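Local coordinates for IPT/TIG domain-containing protein BACOVA_02650 (Bacteroides ovatus, PDB 5E7H) that binds polysaccharide at the cell surface and probably captures xyloglucan before its transport into the periplasm for degradation, at residues 97-102 / 139-144; 133-138 / 235-240; 175-180 / 246-251. One frame throughout, in Å; residues are numbered along the deposited sequence.

Contact 1 of 3, residues 97-102 / 139-144; sequences GSHVWG and SYSNAQ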
ATOM      1  N   GLY A  97     -12.236  -6.864   6.999  1.00 17.50           N
ATOM      2  CA  GLY A  97     -12.573  -5.610   7.636  1.00 17.53           C
ATOM      3  C   GLY A  97     -13.837  -5.003   7.053  1.00 20.62           C
ATOM      4  O   GLY A  97     -14.465  -5.542   6.120  1.00 22.63           O
ATOM      5  N   SER A  98     -14.240  -3.862   7.597  1.00 19.30           N
ATOM      6  CA  SER A  98     -15.436  -3.196   7.103  1.00 20.22           C
ATOM      7  C   SER A  98     -15.512  -1.755   7.559  1.00 20.92           C
ATOM      8  O   SER A  98     -15.041  -1.386   8.629  1.00 24.71           O
ATOM      9  CB  SER A  98     -16.685  -3.944   7.550  1.00 27.35           C
ATOM     10  OG  SER A  98     -16.763  -4.023   8.954  1.00 31.36           O
ATOM     11  N   HIS A  99     -16.125  -0.947   6.721  1.00 20.80           N
ATOM     12  CA  HIS A  99     -16.491   0.410   7.067  1.00 17.85           C
ATOM     13  C   HIS A  99     -17.652   0.430   8.058  1.00 19.63           C
ATOM     14  O   HIS A  99     -18.626  -0.302   7.886  1.00 21.93           O
ATOM     15  CB  HIS A  99     -16.878   1.149   5.786  1.00 17.99           C
ATOM     16  CG  HIS A  99     -17.417   2.518   6.008  1.00 19.96           C
ATOM     17  ND1 HIS A  99     -16.606   3.615   6.213  1.00 17.94           N
ATOM     18  CD2 HIS A  99     -18.687   2.983   5.993  1.00 21.24           C
ATOM     19  CE1 HIS A  99     -17.363   4.690   6.350  1.00 17.71           C
ATOM     20  NE2 HIS A  99     -18.629   4.335   6.212  1.00 22.53           N
ATOM     21  N   VAL A 100     -17.555   1.249   9.103  1.00 18.22           N
ATOM     22  CA  VAL A 100     -18.657   1.414  10.048  1.00 17.49           C
ATOM     23  C   VAL A 100     -19.421   2.719   9.809  1.00 21.30           C
ATOM     24  O   VAL A 100     -20.645   2.706   9.651  1.00 23.19           O
ATOM     25  CB  VAL A 100     -18.160   1.383  11.511  1.00 19.45           C
ATOM     26  CG1 VAL A 100     -19.339   1.406  12.502  1.00 23.98           C
ATOM     27  CG2 VAL A 100     -17.283   0.147  11.727  1.00 21.19           C
ATOM     28  N   TRP A 101     -18.708   3.840   9.795  1.00 18.61           N
ATOM     29  CA  TRP A 101     -19.346   5.152   9.621  1.00 19.77           C
ATOM     30  C   TRP A 101     -18.324   6.167   9.106  1.00 17.52           C
ATOM     31  O   TRP A 101     -17.120   5.955   9.197  1.00 17.00           O
ATOM     32  CB  TRP A 101     -20.009   5.647  10.925  1.00 20.91           C
ATOM     33  CG  TRP A 101     -19.082   5.932  12.071  1.00 20.93           C
ATOM     34  CD1 TRP A 101     -18.794   5.097  13.112  1.00 21.00           C
ATOM     35  CD2 TRP A 101     -18.317   7.130  12.301  1.00 19.91           C
ATOM     36  NE1 TRP A 101     -17.905   5.693  13.970  1.00 24.07           N
ATOM     37  CE2 TRP A 101     -17.595   6.939  13.496  1.00 21.43           C
ATOM     38  CE3 TRP A 101     -18.177   8.341  11.614  1.00 23.38           C
ATOM     39  CZ2 TRP A 101     -16.743   7.908  14.018  1.00 25.40           C
ATOM     40  CZ3 TRP A 101     -17.338   9.303  12.142  1.00 27.57           C
ATOM     41  CH2 TRP A 101     -16.620   9.077  13.317  1.00 28.08           C
ATOM     42  N   GLY A 102     -18.842   7.253   8.540  1.00 20.63           N
ATOM     43  CA  GLY A 102     -18.008   8.317   8.027  1.00 19.64           C
ATOM     44  C   GLY A 102     -18.515   8.863   6.712  1.00 20.66           C
ATOM     45  O   GLY A 102     -19.239   8.191   5.965  1.00 23.24           O
ATOM     46  N   SER A 139     -13.285   7.699   7.265  1.00 15.57           N
ATOM     47  CA  SER A 139     -13.864   6.376   7.457  1.00 15.72           C
ATOM     48  C   SER A 139     -13.402   5.806   8.784  1.00 15.72           C
ATOM     49  O   SER A 139     -12.199   5.658   9.005  1.00 17.07           O
ATOM     50  CB  SER A 139     -13.473   5.445   6.328  1.00 17.83           C
ATOM     51  OG  SER A 139     -13.855   4.109   6.616  1.00 19.63           O
ATOM     52  N   TYR A 140     -14.368   5.519   9.650  1.00 16.57           N
ATOM     53  CA  TYR A 140     -14.157   4.737  10.864  1.00 17.35           C
ATOM     54  C   TYR A 140     -14.464   3.303  10.481  1.00 17.70           C
ATOM     55  O   TYR A 140     -15.607   2.983  10.147  1.00 17.00           O
ATOM     56  CB  TYR A 140     -15.061   5.231  11.993  1.00 17.98           C
ATOM     57  CG  TYR A 140     -14.840   4.567  13.344  1.00 19.23           C
ATOM     58  CD1 TYR A 140     -15.140   3.228  13.537  1.00 21.06           C
ATOM     59  CD2 TYR A 140     -14.389   5.308  14.424  1.00 21.99           C
ATOM     60  CE1 TYR A 140     -14.956   2.628  14.782  1.00 24.08           C
ATOM     61  CE2 TYR A 140     -14.211   4.714  15.669  1.00 21.82           C
ATOM     62  CZ  TYR A 140     -14.501   3.386  15.825  1.00 22.31           C
ATOM     63  OH  TYR A 140     -14.318   2.781  17.061  1.00 28.53           O
ATOM     64  N   SER A 141     -13.446   2.447  10.514  1.00 16.54           N
ATOM     65  CA  SER A 141     -13.588   1.062  10.078  1.00 17.32           C
ATOM     66  C   SER A 141     -13.213   0.077  11.171  1.00 18.22           C
ATOM     67  O   SER A 141     -12.648   0.454  12.194  1.00 19.11           O
ATOM     68  CB  SER A 141     -12.711   0.802   8.834  1.00 17.42           C
ATOM     69  OG  SER A 141     -13.184   1.510   7.705  1.00 18.82           O
ATOM     70  N   ASN A 142     -13.577  -1.184  10.950  1.00 18.33           N
ATOM     71  CA  ASN A 142     -13.153  -2.300  11.783  1.00 17.42           C
ATOM     72  C   ASN A 142     -12.148  -3.096  10.978  1.00 16.54           C
ATOM     73  O   ASN A 142     -12.419  -3.496   9.846  1.00 17.98           O
ATOM     74  CB  ASN A 142     -14.326  -3.190  12.191  1.00 23.51           C
ATOM     75  CG  ASN A 142     -15.058  -2.669  13.415  1.00 30.74           C
ATOM     76  OD1 ASN A 142     -14.446  -2.288  14.413  1.00 40.57           O
ATOM     77  ND2 ASN A 142     -16.363  -2.645  13.336  1.00 33.00           N
ATOM     78  N   ALA A 143     -10.963  -3.254  11.544  1.00 13.58           N
ATOM     79  CA  ALA A 143      -9.910  -4.037  10.947  1.00 14.07           C
ATOM     80  C   ALA A 143     -10.043  -5.484  11.378  1.00 15.16           C
ATOM     81  O   ALA A 143     -10.624  -5.796  12.422  1.00 18.39           O
ATOM     82  CB  ALA A 143      -8.577  -3.491  11.365  1.00 14.86           C
ATOM     83  N   GLN A 144      -9.467  -6.368  10.579  1.00 12.95           N
ATOM     84  CA  GLN A 144      -9.203  -7.742  10.982  1.00 13.76           C
ATOM     85  C   GLN A 144      -7.711  -7.845  11.211  1.00 13.05           C
ATOM     86  O   GLN A 144      -6.937  -7.896  10.256  1.00 13.79           O
ATOM     87  CB  GLN A 144      -9.672  -8.715   9.909  1.00 17.36           C
ATOM     88  CG  GLN A 144      -9.433 -10.165  10.247  1.00 21.76           C
ATOM     89  CD  GLN A 144      -9.841 -11.086   9.118  1.00 33.07           C
ATOM     90  OE1 GLN A 144      -9.100 -12.000   8.754  1.00 42.30           O
ATOM     91  NE2 GLN A 144     -11.019 -10.845   8.551  1.00 28.80           N
TER
HETATM   92  O   HOH W   1     -13.015  -9.324   8.360  1.00 25.34           O

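Contact 2 of 3, residues 133-138 / 235-240; sequences NYWWKQ and GVYATN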
ATOM      1  N   ASN A 133     -10.320  23.571   8.017  1.00 22.73           N
ATOM      2  CA  ASN A 133     -11.441  22.691   8.279  1.00 22.38           C
ATOM      3  C   ASN A 133     -10.934  21.495   9.036  1.00 23.46           C
ATOM      4  O   ASN A 133     -10.097  20.763   8.526  1.00 24.26           O
ATOM      5  CB  ASN A 133     -12.106  22.251   6.967  1.00 23.88           C
ATOM      6  CG  ASN A 133     -13.445  21.585   7.197  1.00 31.63           C
ATOM      7  OD1 ASN A 133     -13.559  20.673   8.011  1.00 30.10           O
ATOM      8  ND2 ASN A 133     -14.471  22.060   6.517  1.00 29.48           N
ATOM      9  N   TYR A 134     -11.432  21.296  10.248  1.00 24.21           N
ATOM     10  CA  TYR A 134     -10.855  20.275  11.114  1.00 25.80           C
ATOM     11  C   TYR A 134     -11.759  19.049  11.291  1.00 26.69           C
ATOM     12  O   TYR A 134     -11.503  18.187  12.136  1.00 27.80           O
ATOM     13  CB  TYR A 134     -10.508  20.907  12.455  1.00 32.56           C
ATOM     14  CG  TYR A 134      -9.585  22.091  12.286  1.00 34.86           C
ATOM     15  CD1 TYR A 134      -8.261  21.911  11.909  1.00 39.74           C
ATOM     16  CD2 TYR A 134     -10.048  23.378  12.453  1.00 44.51           C
ATOM     17  CE1 TYR A 134      -7.416  22.994  11.723  1.00 40.80           C
ATOM     18  CE2 TYR A 134      -9.210  24.471  12.279  1.00 51.85           C
ATOM     19  CZ  TYR A 134      -7.896  24.268  11.907  1.00 45.48           C
ATOM     20  OH  TYR A 134      -7.060  25.345  11.728  1.00 54.85           O
ATOM     21  N   TRP A 135     -12.805  18.955  10.481  1.00 26.00           N
ATOM     22  CA  TRP A 135     -13.638  17.757  10.440  1.00 23.27           C
ATOM     23  C   TRP A 135     -14.365  17.743   9.107  1.00 21.90           C
ATOM     24  O   TRP A 135     -15.249  18.564   8.870  1.00 23.15           O
ATOM     25  CB  TRP A 135     -14.638  17.719  11.614  1.00 27.72           C
ATOM     26  CG  TRP A 135     -15.477  16.465  11.601  1.00 22.95           C
ATOM     27  CD1 TRP A 135     -16.758  16.344  11.162  1.00 30.17           C
ATOM     28  CD2 TRP A 135     -15.071  15.158  12.023  1.00 21.47           C
ATOM     29  NE1 TRP A 135     -17.182  15.040  11.283  1.00 28.58           N
ATOM     30  CE2 TRP A 135     -16.165  14.293  11.814  1.00 25.56           C
ATOM     31  CE3 TRP A 135     -13.895  14.637  12.554  1.00 23.67           C
ATOM     32  CZ2 TRP A 135     -16.116  12.935  12.132  1.00 24.80           C
ATOM     33  CZ3 TRP A 135     -13.842  13.274  12.860  1.00 25.74           C
ATOM     34  CH2 TRP A 135     -14.953  12.446  12.642  1.00 25.72           C
ATOM     35  N   TRP A 136     -13.969  16.827   8.234  1.00 20.73           N
ATOM     36  CA  TRP A 136     -14.473  16.834   6.866  1.00 21.85           C
ATOM     37  C   TRP A 136     -14.895  15.431   6.444  1.00 18.29           C
ATOM     38  O   TRP A 136     -16.048  15.049   6.700  1.00 22.69           O
ATOM     39  CB  TRP A 136     -13.429  17.434   5.928  1.00 21.54           C
ATOM     40  CG  TRP A 136     -13.869  17.446   4.495  1.00 19.20           C
ATOM     41  CD1 TRP A 136     -15.057  17.888   4.000  1.00 23.06           C
ATOM     42  CD2 TRP A 136     -13.117  16.978   3.384  1.00 16.93           C
ATOM     43  NE1 TRP A 136     -15.090  17.717   2.632  1.00 22.45           N
ATOM     44  CE2 TRP A 136     -13.908  17.165   2.231  1.00 20.20           C
ATOM     45  CE3 TRP A 136     -11.852  16.400   3.250  1.00 19.54           C
ATOM     46  CZ2 TRP A 136     -13.467  16.805   0.956  1.00 20.66           C
ATOM     47  CZ3 TRP A 136     -11.416  16.045   1.981  1.00 20.73           C
ATOM     48  CH2 TRP A 136     -12.226  16.245   0.855  1.00 18.55           C
ATOM     49  N   LYS A 137     -13.988  14.651   5.864  1.00 17.16           N
ATOM     50  CA  LYS A 137     -14.331  13.324   5.362  1.00 16.53           C
ATOM     51  C   LYS A 137     -13.455  12.293   6.026  1.00 17.91           C
ATOM     52  O   LYS A 137     -12.287  12.550   6.349  1.00 17.27           O
ATOM     53  CB  LYS A 137     -14.215  13.257   3.822  1.00 17.78           C
ATOM     54  CG  LYS A 137     -15.362  14.001   3.144  1.00 18.91           C
ATOM     55  CD  LYS A 137     -15.493  13.759   1.648  1.00 19.01           C
ATOM     56  CE  LYS A 137     -16.714  14.513   1.135  1.00 21.89           C
ATOM     57  NZ  LYS A 137     -16.985  14.187  -0.293  1.00 25.15           N
ATOM     58  N   GLN A 138     -14.022  11.112   6.249  1.00 15.85           N
ATOM     59  CA  GLN A 138     -13.323  10.094   7.021  1.00 16.07           C
ATOM     60  C   GLN A 138     -14.010   8.743   6.894  1.00 16.31           C
ATOM     61  O   GLN A 138     -15.165   8.655   6.478  1.00 15.93           O
ATOM     62  CB  GLN A 138     -13.251  10.518   8.501  1.00 16.87           C
ATOM     63  CG  GLN A 138     -14.614  10.623   9.217  1.00 16.89           C
ATOM     64  CD  GLN A 138     -15.489  11.774   8.754  1.00 18.15           C
ATOM     65  OE1 GLN A 138     -16.665  11.582   8.421  1.00 20.21           O
ATOM     66  NE2 GLN A 138     -14.960  12.986   8.815  1.00 19.08           N
ATOM     67  N   GLY A 235      -9.006   4.098  11.651  1.00 13.45           N
ATOM     68  CA  GLY A 235      -9.682   5.280  11.128  1.00 14.69           C
ATOM     69  C   GLY A 235      -8.754   6.060  10.227  1.00 13.37           C
ATOM     70  O   GLY A 235      -7.567   6.205  10.515  1.00 14.79           O
ATOM     71  N   VAL A 236      -9.301   6.540   9.116  1.00 14.07           N
ATOM     72  CA  VAL A 236      -8.596   7.404   8.170  1.00 14.43           C
ATOM     73  C   VAL A 236      -9.403   8.700   8.072  1.00 13.87           C
ATOM     74  O   VAL A 236     -10.581   8.688   7.712  1.00 16.05           O
ATOM     75  CB  VAL A 236      -8.445   6.739   6.790  1.00 14.90           C
ATOM     76  CG1 VAL A 236      -7.799   7.681   5.778  1.00 15.90           C
ATOM     77  CG2 VAL A 236      -7.642   5.432   6.910  1.00 17.11           C
ATOM     78  N   TYR A 237      -8.784   9.820   8.424  1.00 14.76           N
ATOM     79  CA  TYR A 237      -9.514  11.085   8.561  1.00 16.45           C
ATOM     80  C   TYR A 237      -8.820  12.172   7.764  1.00 19.39           C
ATOM     81  O   TYR A 237      -7.627  12.397   7.935  1.00 19.91           O
ATOM     82  CB  TYR A 237      -9.607  11.536  10.022  1.00 17.38           C
ATOM     83  CG  TYR A 237     -10.099  10.495  10.996  1.00 15.26           C
ATOM     84  CD1 TYR A 237      -9.232   9.517  11.480  1.00 15.90           C
ATOM     85  CD2 TYR A 237     -11.408  10.503  11.456  1.00 17.90           C
ATOM     86  CE1 TYR A 237      -9.659   8.582  12.374  1.00 16.60           C
ATOM     87  CE2 TYR A 237     -11.852   9.557  12.348  1.00 19.25           C
ATOM     88  CZ  TYR A 237     -10.965   8.601  12.809  1.00 17.67           C
ATOM     89  OH  TYR A 237     -11.395   7.645  13.705  1.00 20.01           O
ATOM     90  N   ALA A 238      -9.574  12.880   6.930  1.00 16.70           N
ATOM     91  CA  ALA A 238      -9.006  13.969   6.138  1.00 17.25           C
ATOM     92  C   ALA A 238      -9.473  15.314   6.689  1.00 16.40           C
ATOM     93  O   ALA A 238     -10.650  15.497   6.982  1.00 18.72           O
ATOM     94  CB  ALA A 238      -9.408  13.836   4.662  1.00 16.92           C
ATOM     95  N   THR A 239      -8.548  16.261   6.802  1.00 17.86           N
ATOM     96  CA  THR A 239      -8.853  17.627   7.219  1.00 19.66           C
ATOM     97  C   THR A 239      -8.079  18.582   6.322  1.00 19.95           C
ATOM     98  O   THR A 239      -7.260  18.149   5.493  1.00 19.49           O
ATOM     99  CB  THR A 239      -8.471  17.896   8.677  1.00 21.72           C
ATOM    100  OG1 THR A 239      -7.082  17.600   8.875  1.00 20.99           O
ATOM    101  CG2 THR A 239      -9.322  17.074   9.628  1.00 21.06           C
ATOM    102  N   ASN A 240      -8.324  19.875   6.500  1.00 20.21           N
ATOM    103  CA  ASN A 240      -7.581  20.877   5.763  1.00 21.27           C
ATOM    104  C   ASN A 240      -7.143  22.040   6.636  1.00 23.30           C
ATOM    105  O   ASN A 240      -7.831  23.080   6.715  1.00 22.84           O
ATOM    106  CB  ASN A 240      -8.402  21.415   4.592  1.00 20.79           C
ATOM    107  CG  ASN A 240      -7.623  22.404   3.773  1.00 25.99           C
ATOM    108  OD1 ASN A 240      -6.396  22.466   3.878  1.00 23.55           O
ATOM    109  ND2 ASN A 240      -8.318  23.195   2.961  1.00 23.75           N
TER
HETATM  110  O   HOH W   2     -12.312  14.466   9.084  1.00 20.76           O

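Contact 3 of 3, residues 175-180 / 246-251; sequences PVFQIA and ATIEVY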
ATOM      1  N   PRO A 175      -4.635  20.022   2.563  1.00 19.73           N
ATOM      2  CA  PRO A 175      -5.243  18.831   3.164  1.00 17.78           C
ATOM      3  C   PRO A 175      -4.218  17.817   3.661  1.00 18.99           C
ATOM      4  O   PRO A 175      -3.147  17.669   3.061  1.00 19.68           O
ATOM      5  CB  PRO A 175      -6.096  18.274   2.025  1.00 18.76           C
ATOM      6  CG  PRO A 175      -6.460  19.494   1.235  1.00 20.52           C
ATOM      7  CD  PRO A 175      -5.234  20.343   1.259  1.00 19.87           C
ATOM      8  N   VAL A 176      -4.550  17.168   4.769  1.00 17.01           N
ATOM      9  CA  VAL A 176      -3.713  16.107   5.350  1.00 16.27           C
ATOM     10  C   VAL A 176      -4.576  14.986   5.894  1.00 18.62           C
ATOM     11  O   VAL A 176      -5.778  15.161   6.095  1.00 18.17           O
ATOM     12  CB  VAL A 176      -2.823  16.628   6.500  1.00 18.10           C
ATOM     13  CG1 VAL A 176      -1.842  17.669   6.011  1.00 21.24           C
ATOM     14  CG2 VAL A 176      -3.685  17.171   7.660  1.00 18.34           C
ATOM     15  N   PHE A 177      -3.940  13.850   6.169  1.00 16.04           N
ATOM     16  CA  PHE A 177      -4.614  12.677   6.693  1.00 16.27           C
ATOM     17  C   PHE A 177      -4.125  12.310   8.079  1.00 16.00           C
ATOM     18  O   PHE A 177      -2.950  12.496   8.419  1.00 17.03           O
ATOM     19  CB  PHE A 177      -4.422  11.481   5.756  1.00 14.68           C
ATOM     20  CG  PHE A 177      -5.103  11.649   4.435  1.00 13.87           C
ATOM     21  CD1 PHE A 177      -6.420  11.240   4.257  1.00 15.49           C
ATOM     22  CD2 PHE A 177      -4.458  12.266   3.376  1.00 19.34           C
ATOM     23  CE1 PHE A 177      -7.074  11.426   3.046  1.00 16.82           C
ATOM     24  CE2 PHE A 177      -5.111  12.442   2.155  1.00 20.40           C
ATOM     25  CZ  PHE A 177      -6.420  12.029   1.999  1.00 15.96           C
ATOM     26  N   GLN A 178      -5.060  11.804   8.870  1.00 15.20           N
ATOM     27  CA  GLN A 178      -4.781  11.164  10.153  1.00 14.32           C
ATOM     28  C   GLN A 178      -5.093   9.684  10.014  1.00 15.69           C
ATOM     29  O   GLN A 178      -6.130   9.317   9.473  1.00 15.95           O
ATOM     30  CB  GLN A 178      -5.625  11.794  11.274  1.00 15.21           C
ATOM     31  CG  GLN A 178      -5.501  11.074  12.616  1.00 16.94           C
ATOM     32  CD  GLN A 178      -6.441  11.574  13.660  1.00 30.13           C
ATOM     33  OE1 GLN A 178      -7.372  12.343  13.404  1.00 30.33           O
ATOM     34  NE2 GLN A 178      -6.201  11.126  14.871  1.00 39.07           N
ATOM     35  N   ILE A 179      -4.199   8.826  10.502  1.00 15.06           N
ATOM     36  CA  ILE A 179      -4.480   7.391  10.612  1.00 14.17           C
ATOM     37  C   ILE A 179      -4.375   7.019  12.097  1.00 14.13           C
ATOM     38  O   ILE A 179      -3.346   7.278  12.747  1.00 16.08           O
ATOM     39  CB  ILE A 179      -3.519   6.537   9.776  1.00 15.48           C
ATOM     40  CG1 ILE A 179      -3.615   6.935   8.293  1.00 15.40           C
ATOM     41  CG2 ILE A 179      -3.852   5.058   9.964  1.00 15.98           C
ATOM     42  CD1 ILE A 179      -2.636   6.181   7.352  1.00 18.97           C
ATOM     43  N   ALA A 180      -5.449   6.447  12.632  1.00 13.95           N
ATOM     44  CA  ALA A 180      -5.528   6.092  14.050  1.00 13.22           C
ATOM     45  C   ALA A 180      -5.953   4.637  14.162  1.00 14.36           C
ATOM     46  O   ALA A 180      -6.678   4.132  13.306  1.00 14.86           O
ATOM     47  CB  ALA A 180      -6.502   6.978  14.775  1.00 16.58           C
ATOM     48  N   ALA A 246      -9.548  23.579  -1.072  1.00 21.37           N
ATOM     49  CA  ALA A 246      -8.865  22.659  -1.965  1.00 20.38           C
ATOM     50  C   ALA A 246      -9.805  21.564  -2.393  1.00 19.46           C
ATOM     51  O   ALA A 246     -10.716  21.204  -1.661  1.00 21.65           O
ATOM     52  CB  ALA A 246      -7.665  22.050  -1.264  1.00 26.89           C
ATOM     53  N   THR A 247      -9.541  20.973  -3.551  1.00 20.65           N
ATOM     54  CA  THR A 247     -10.304  19.832  -4.006  1.00 19.84           C
ATOM     55  C   THR A 247      -9.294  18.719  -4.168  1.00 22.87           C
ATOM     56  O   THR A 247      -8.218  18.927  -4.729  1.00 28.54           O
ATOM     57  CB  THR A 247     -11.064  20.168  -5.307  1.00 20.88           C
ATOM     58  OG1 THR A 247     -12.030  21.199  -5.022  1.00 27.16           O
ATOM     59  CG2 THR A 247     -11.761  18.953  -5.873  1.00 23.75           C
ATOM     60  N   ILE A 248      -9.602  17.555  -3.612  1.00 18.09           N
ATOM     61  CA  ILE A 248      -8.679  16.432  -3.703  1.00 16.80           C
ATOM     62  C   ILE A 248      -9.435  15.198  -4.172  1.00 17.66           C
ATOM     63  O   ILE A 248     -10.661  15.166  -4.155  1.00 17.58           O
ATOM     64  CB  ILE A 248      -7.959  16.157  -2.360  1.00 20.00           C
ATOM     65  CG1 ILE A 248      -8.889  15.476  -1.331  1.00 18.81           C
ATOM     66  CG2 ILE A 248      -7.373  17.470  -1.794  1.00 23.42           C
ATOM     67  CD1 ILE A 248      -8.213  15.074  -0.014  1.00 21.44           C
ATOM     68  N   GLU A 249      -8.691  14.190  -4.617  1.00 16.69           N
ATOM     69  CA  GLU A 249      -9.277  12.921  -5.031  1.00 14.38           C
ATOM     70  C   GLU A 249      -8.259  11.844  -4.710  1.00 14.25           C
ATOM     71  O   GLU A 249      -7.254  11.702  -5.421  1.00 15.96           O
ATOM     72  CB  GLU A 249      -9.654  12.941  -6.513  1.00 17.30           C
ATOM     73  CG  GLU A 249     -10.334  11.683  -6.965  1.00 16.68           C
ATOM     74  CD  GLU A 249     -10.709  11.683  -8.434  1.00 20.26           C
ATOM     75  OE1 GLU A 249     -10.436  12.682  -9.154  1.00 21.96           O
ATOM     76  OE2 GLU A 249     -11.293  10.673  -8.859  1.00 19.37           O
ATOM     77  N   VAL A 250      -8.498  11.127  -3.613  1.00 13.78           N
ATOM     78  CA  VAL A 250      -7.525  10.172  -3.075  1.00 14.27           C
ATOM     79  C   VAL A 250      -8.230   8.861  -2.794  1.00 14.76           C
ATOM     80  O   VAL A 250      -9.313   8.851  -2.200  1.00 15.62           O
ATOM     81  CB  VAL A 250      -6.866  10.699  -1.791  1.00 12.37           C
ATOM     82  CG1 VAL A 250      -5.801   9.732  -1.276  1.00 14.12           C
ATOM     83  CG2 VAL A 250      -6.262  12.084  -2.042  1.00 15.83           C
ATOM     84  N   TYR A 251      -7.627   7.754  -3.226  1.00 12.37           N
ATOM     85  CA  TYR A 251      -8.185   6.419  -2.979  1.00 12.82           C
ATOM     86  C   TYR A 251      -7.194   5.585  -2.194  1.00 13.01           C
ATOM     87  O   TYR A 251      -5.984   5.772  -2.332  1.00 12.34           O
ATOM     88  CB  TYR A 251      -8.539   5.691  -4.300  1.00 13.13           C
ATOM     89  CG  TYR A 251      -9.519   6.493  -5.136  1.00 12.41           C
ATOM     90  CD1 TYR A 251     -10.881   6.437  -4.889  1.00 12.56           C
ATOM     91  CD2 TYR A 251      -9.068   7.378  -6.104  1.00 12.44           C
ATOM     92  CE1 TYR A 251     -11.769   7.213  -5.603  1.00 14.93           C
ATOM     93  CE2 TYR A 251      -9.950   8.153  -6.831  1.00 12.42           C
ATOM     94  CZ  TYR A 251     -11.303   8.073  -6.566  1.00 14.01           C
ATOM     95  OH  TYR A 251     -12.220   8.842  -7.252  1.00 15.47           O
TER

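Contact 1 of 3, residues 97-102 / 139-144
Y140 lies against the indole of W101. Its CB sits over the face of the five-membered ring in a CH-pi contact, 3.5 Å from the centroid of that ring. With CG anti to the backbone N (chi1 -175°), the phenol ring leaves CB beside the indole: Y140 CG is 3.3 Å from W101 NE1, which stands above the phenol plane toward its rim. Further out, CD2 meets W101 CZ2 at 3.5 Å; CD1 still lies near W101 NE1 and has V100 CB obliquely beside it at 4.1 Å. The planes differ by 21° but are slid apart, and the rings barely overlap. At the tip, OH is hydrogen-bonded to E183. An alanine here would keep the CB contact but would probably leave W101 NE1 and CZ2 without their aromatic neighbour and E183 without this hydroxyl partner.

The backbone beneath is a classic beta bulge in an antiparallel pair of strands: V100 and W101 together face Y140. Y140 O takes both N-H groups in its carbonyl plane, V100 N at 2.8 Å and W101 N at 3.2 Å, while Y140 N returns a bond to W101 O. The strand 98-101 is an outermost one of its sheet in the xyloglucan-binding domain, and W101 is exposed there, consistent with a surface aromatic available to a glycan. Beyond the bulge, S98 and N142 form a hydrogen-bonded pair, and V100 CG2 rests on N142 ND2 at 3.4 Å; N142 OD1 is bound by T232. On the face bearing H99 and S141, the ND1 of H99 is hydrogen-bonded at 2.8 Å to S139 OG, which lies near the imidazole plane and is also bonded to Y93.

Contact 2 of 3, residues 133-138 / 235-240
Q138 and Y237 form a non-hydrogen-bonded antiparallel pair between neighbouring strands, 133-142 and 233-240, of one sheet of the xyloglucan-binding domain; Q138 CB presses on Y237 CD2 at 3.5 Å. The glutamine is folded: CG lies between the backbone N and the carbonyl carbon (chi1 64°), and the bend at chi2 (-69°) turns CD back. NE2 stands 3.4 Å above the W135 ring plane, toward the rim, with a weak bond to W136 O; OE1 accepts from D103 N. W135 and W136 both hold CG anti to the backbone N, yet their CB atoms leave the chain in opposing senses, W136 toward strand 235-240 and W135 away from it. W135 nevertheless meets Y237 obliquely, CZ3 to CD2 at 3.9 Å, while W136 CE3 touches A238 CB at 3.8 Å and carries K137 CG over the centre of one ring face.

The chain turns a corner at Y134 and W135. N133 marks it with an Asx turn, its OD1 accepting from W135 N at 3.1 Å, and T239 CG2 packs on Y134 O. Two backbone bonds pair N133 with N240 before the corner; after it, A238 N donates to K137 O at 2.8 Å. Between them one water takes N-H from W136 N and Q138 NE2 and donates to A238 O, so a bridging water takes the place of a direct strand-to-strand bond where the corner parts the two backbones.

Contact 3 of 3, residues 175-180 / 246-251
Two sheets face each other across the hydrophobic interior of the xyloglucan-binding domain, and this contact joins one strand from each: 176-181, with P175 just before it, and 246-259. No hydrogen bond passes between the segments; side chains alone span the gap. At one end the backbones come close, P175 CA lying 7.4 Å from A246 CA, and P175 CG touches both A246 CB and I248 CG2, each at 3.8 Å. Farther in, the CA atoms of F177 and V250 are 10.5 Å apart, and the phenyl ring of F177 spans much of that distance. F177 and V250 reach toward each other tip to tip, so that F177 CZ is 4.0 Å from V250 CB and meets both valine methyls as well.

I248 serves both partners. Its CG1 lies between the backbone N and the carbonyl carbon (chi1 75°) while CG2 is anti to that carbon; CG2 is thus turned to the proline, and CD1, at the end of an extended chain, meets F177 CZ at 4.1 Å. F252 meets the phenyl ring edge-to-face, and I125 and A238 also pack on F177.

T247, E249 and Y251 alternate with these apolar residues and take no part in the contact; Y251 OH donates to the anti lone pair of E249 OE2 at 2.6 Å. The touching parts run 35° apart, and apolar side chains meeting between strands that share no backbone bonds are typical of the core of a beta-sandwich.

In the fold
Contacts 1 and 2 zip neighbouring strands within one antiparallel sheet and share strand 133-142, which lies between 98-101 and 233-240 in that sheet. Contact 1 is a surface contact at an outermost strand, contact 2 is partly buried, and contact 3 is core. Both sheet contacts rely on backbone hydrogen bonds and tryptophans, and W101 packs on W135 where they meet. Contact 3 is apolar throughout and crosses to the opposing sheet; its strand 176-181 pairs with 233-240 through Q178 and Y237, which ties it to contact 2. Contacts 1 and 3 do not touch, their nearest atoms being about 7 Å apart.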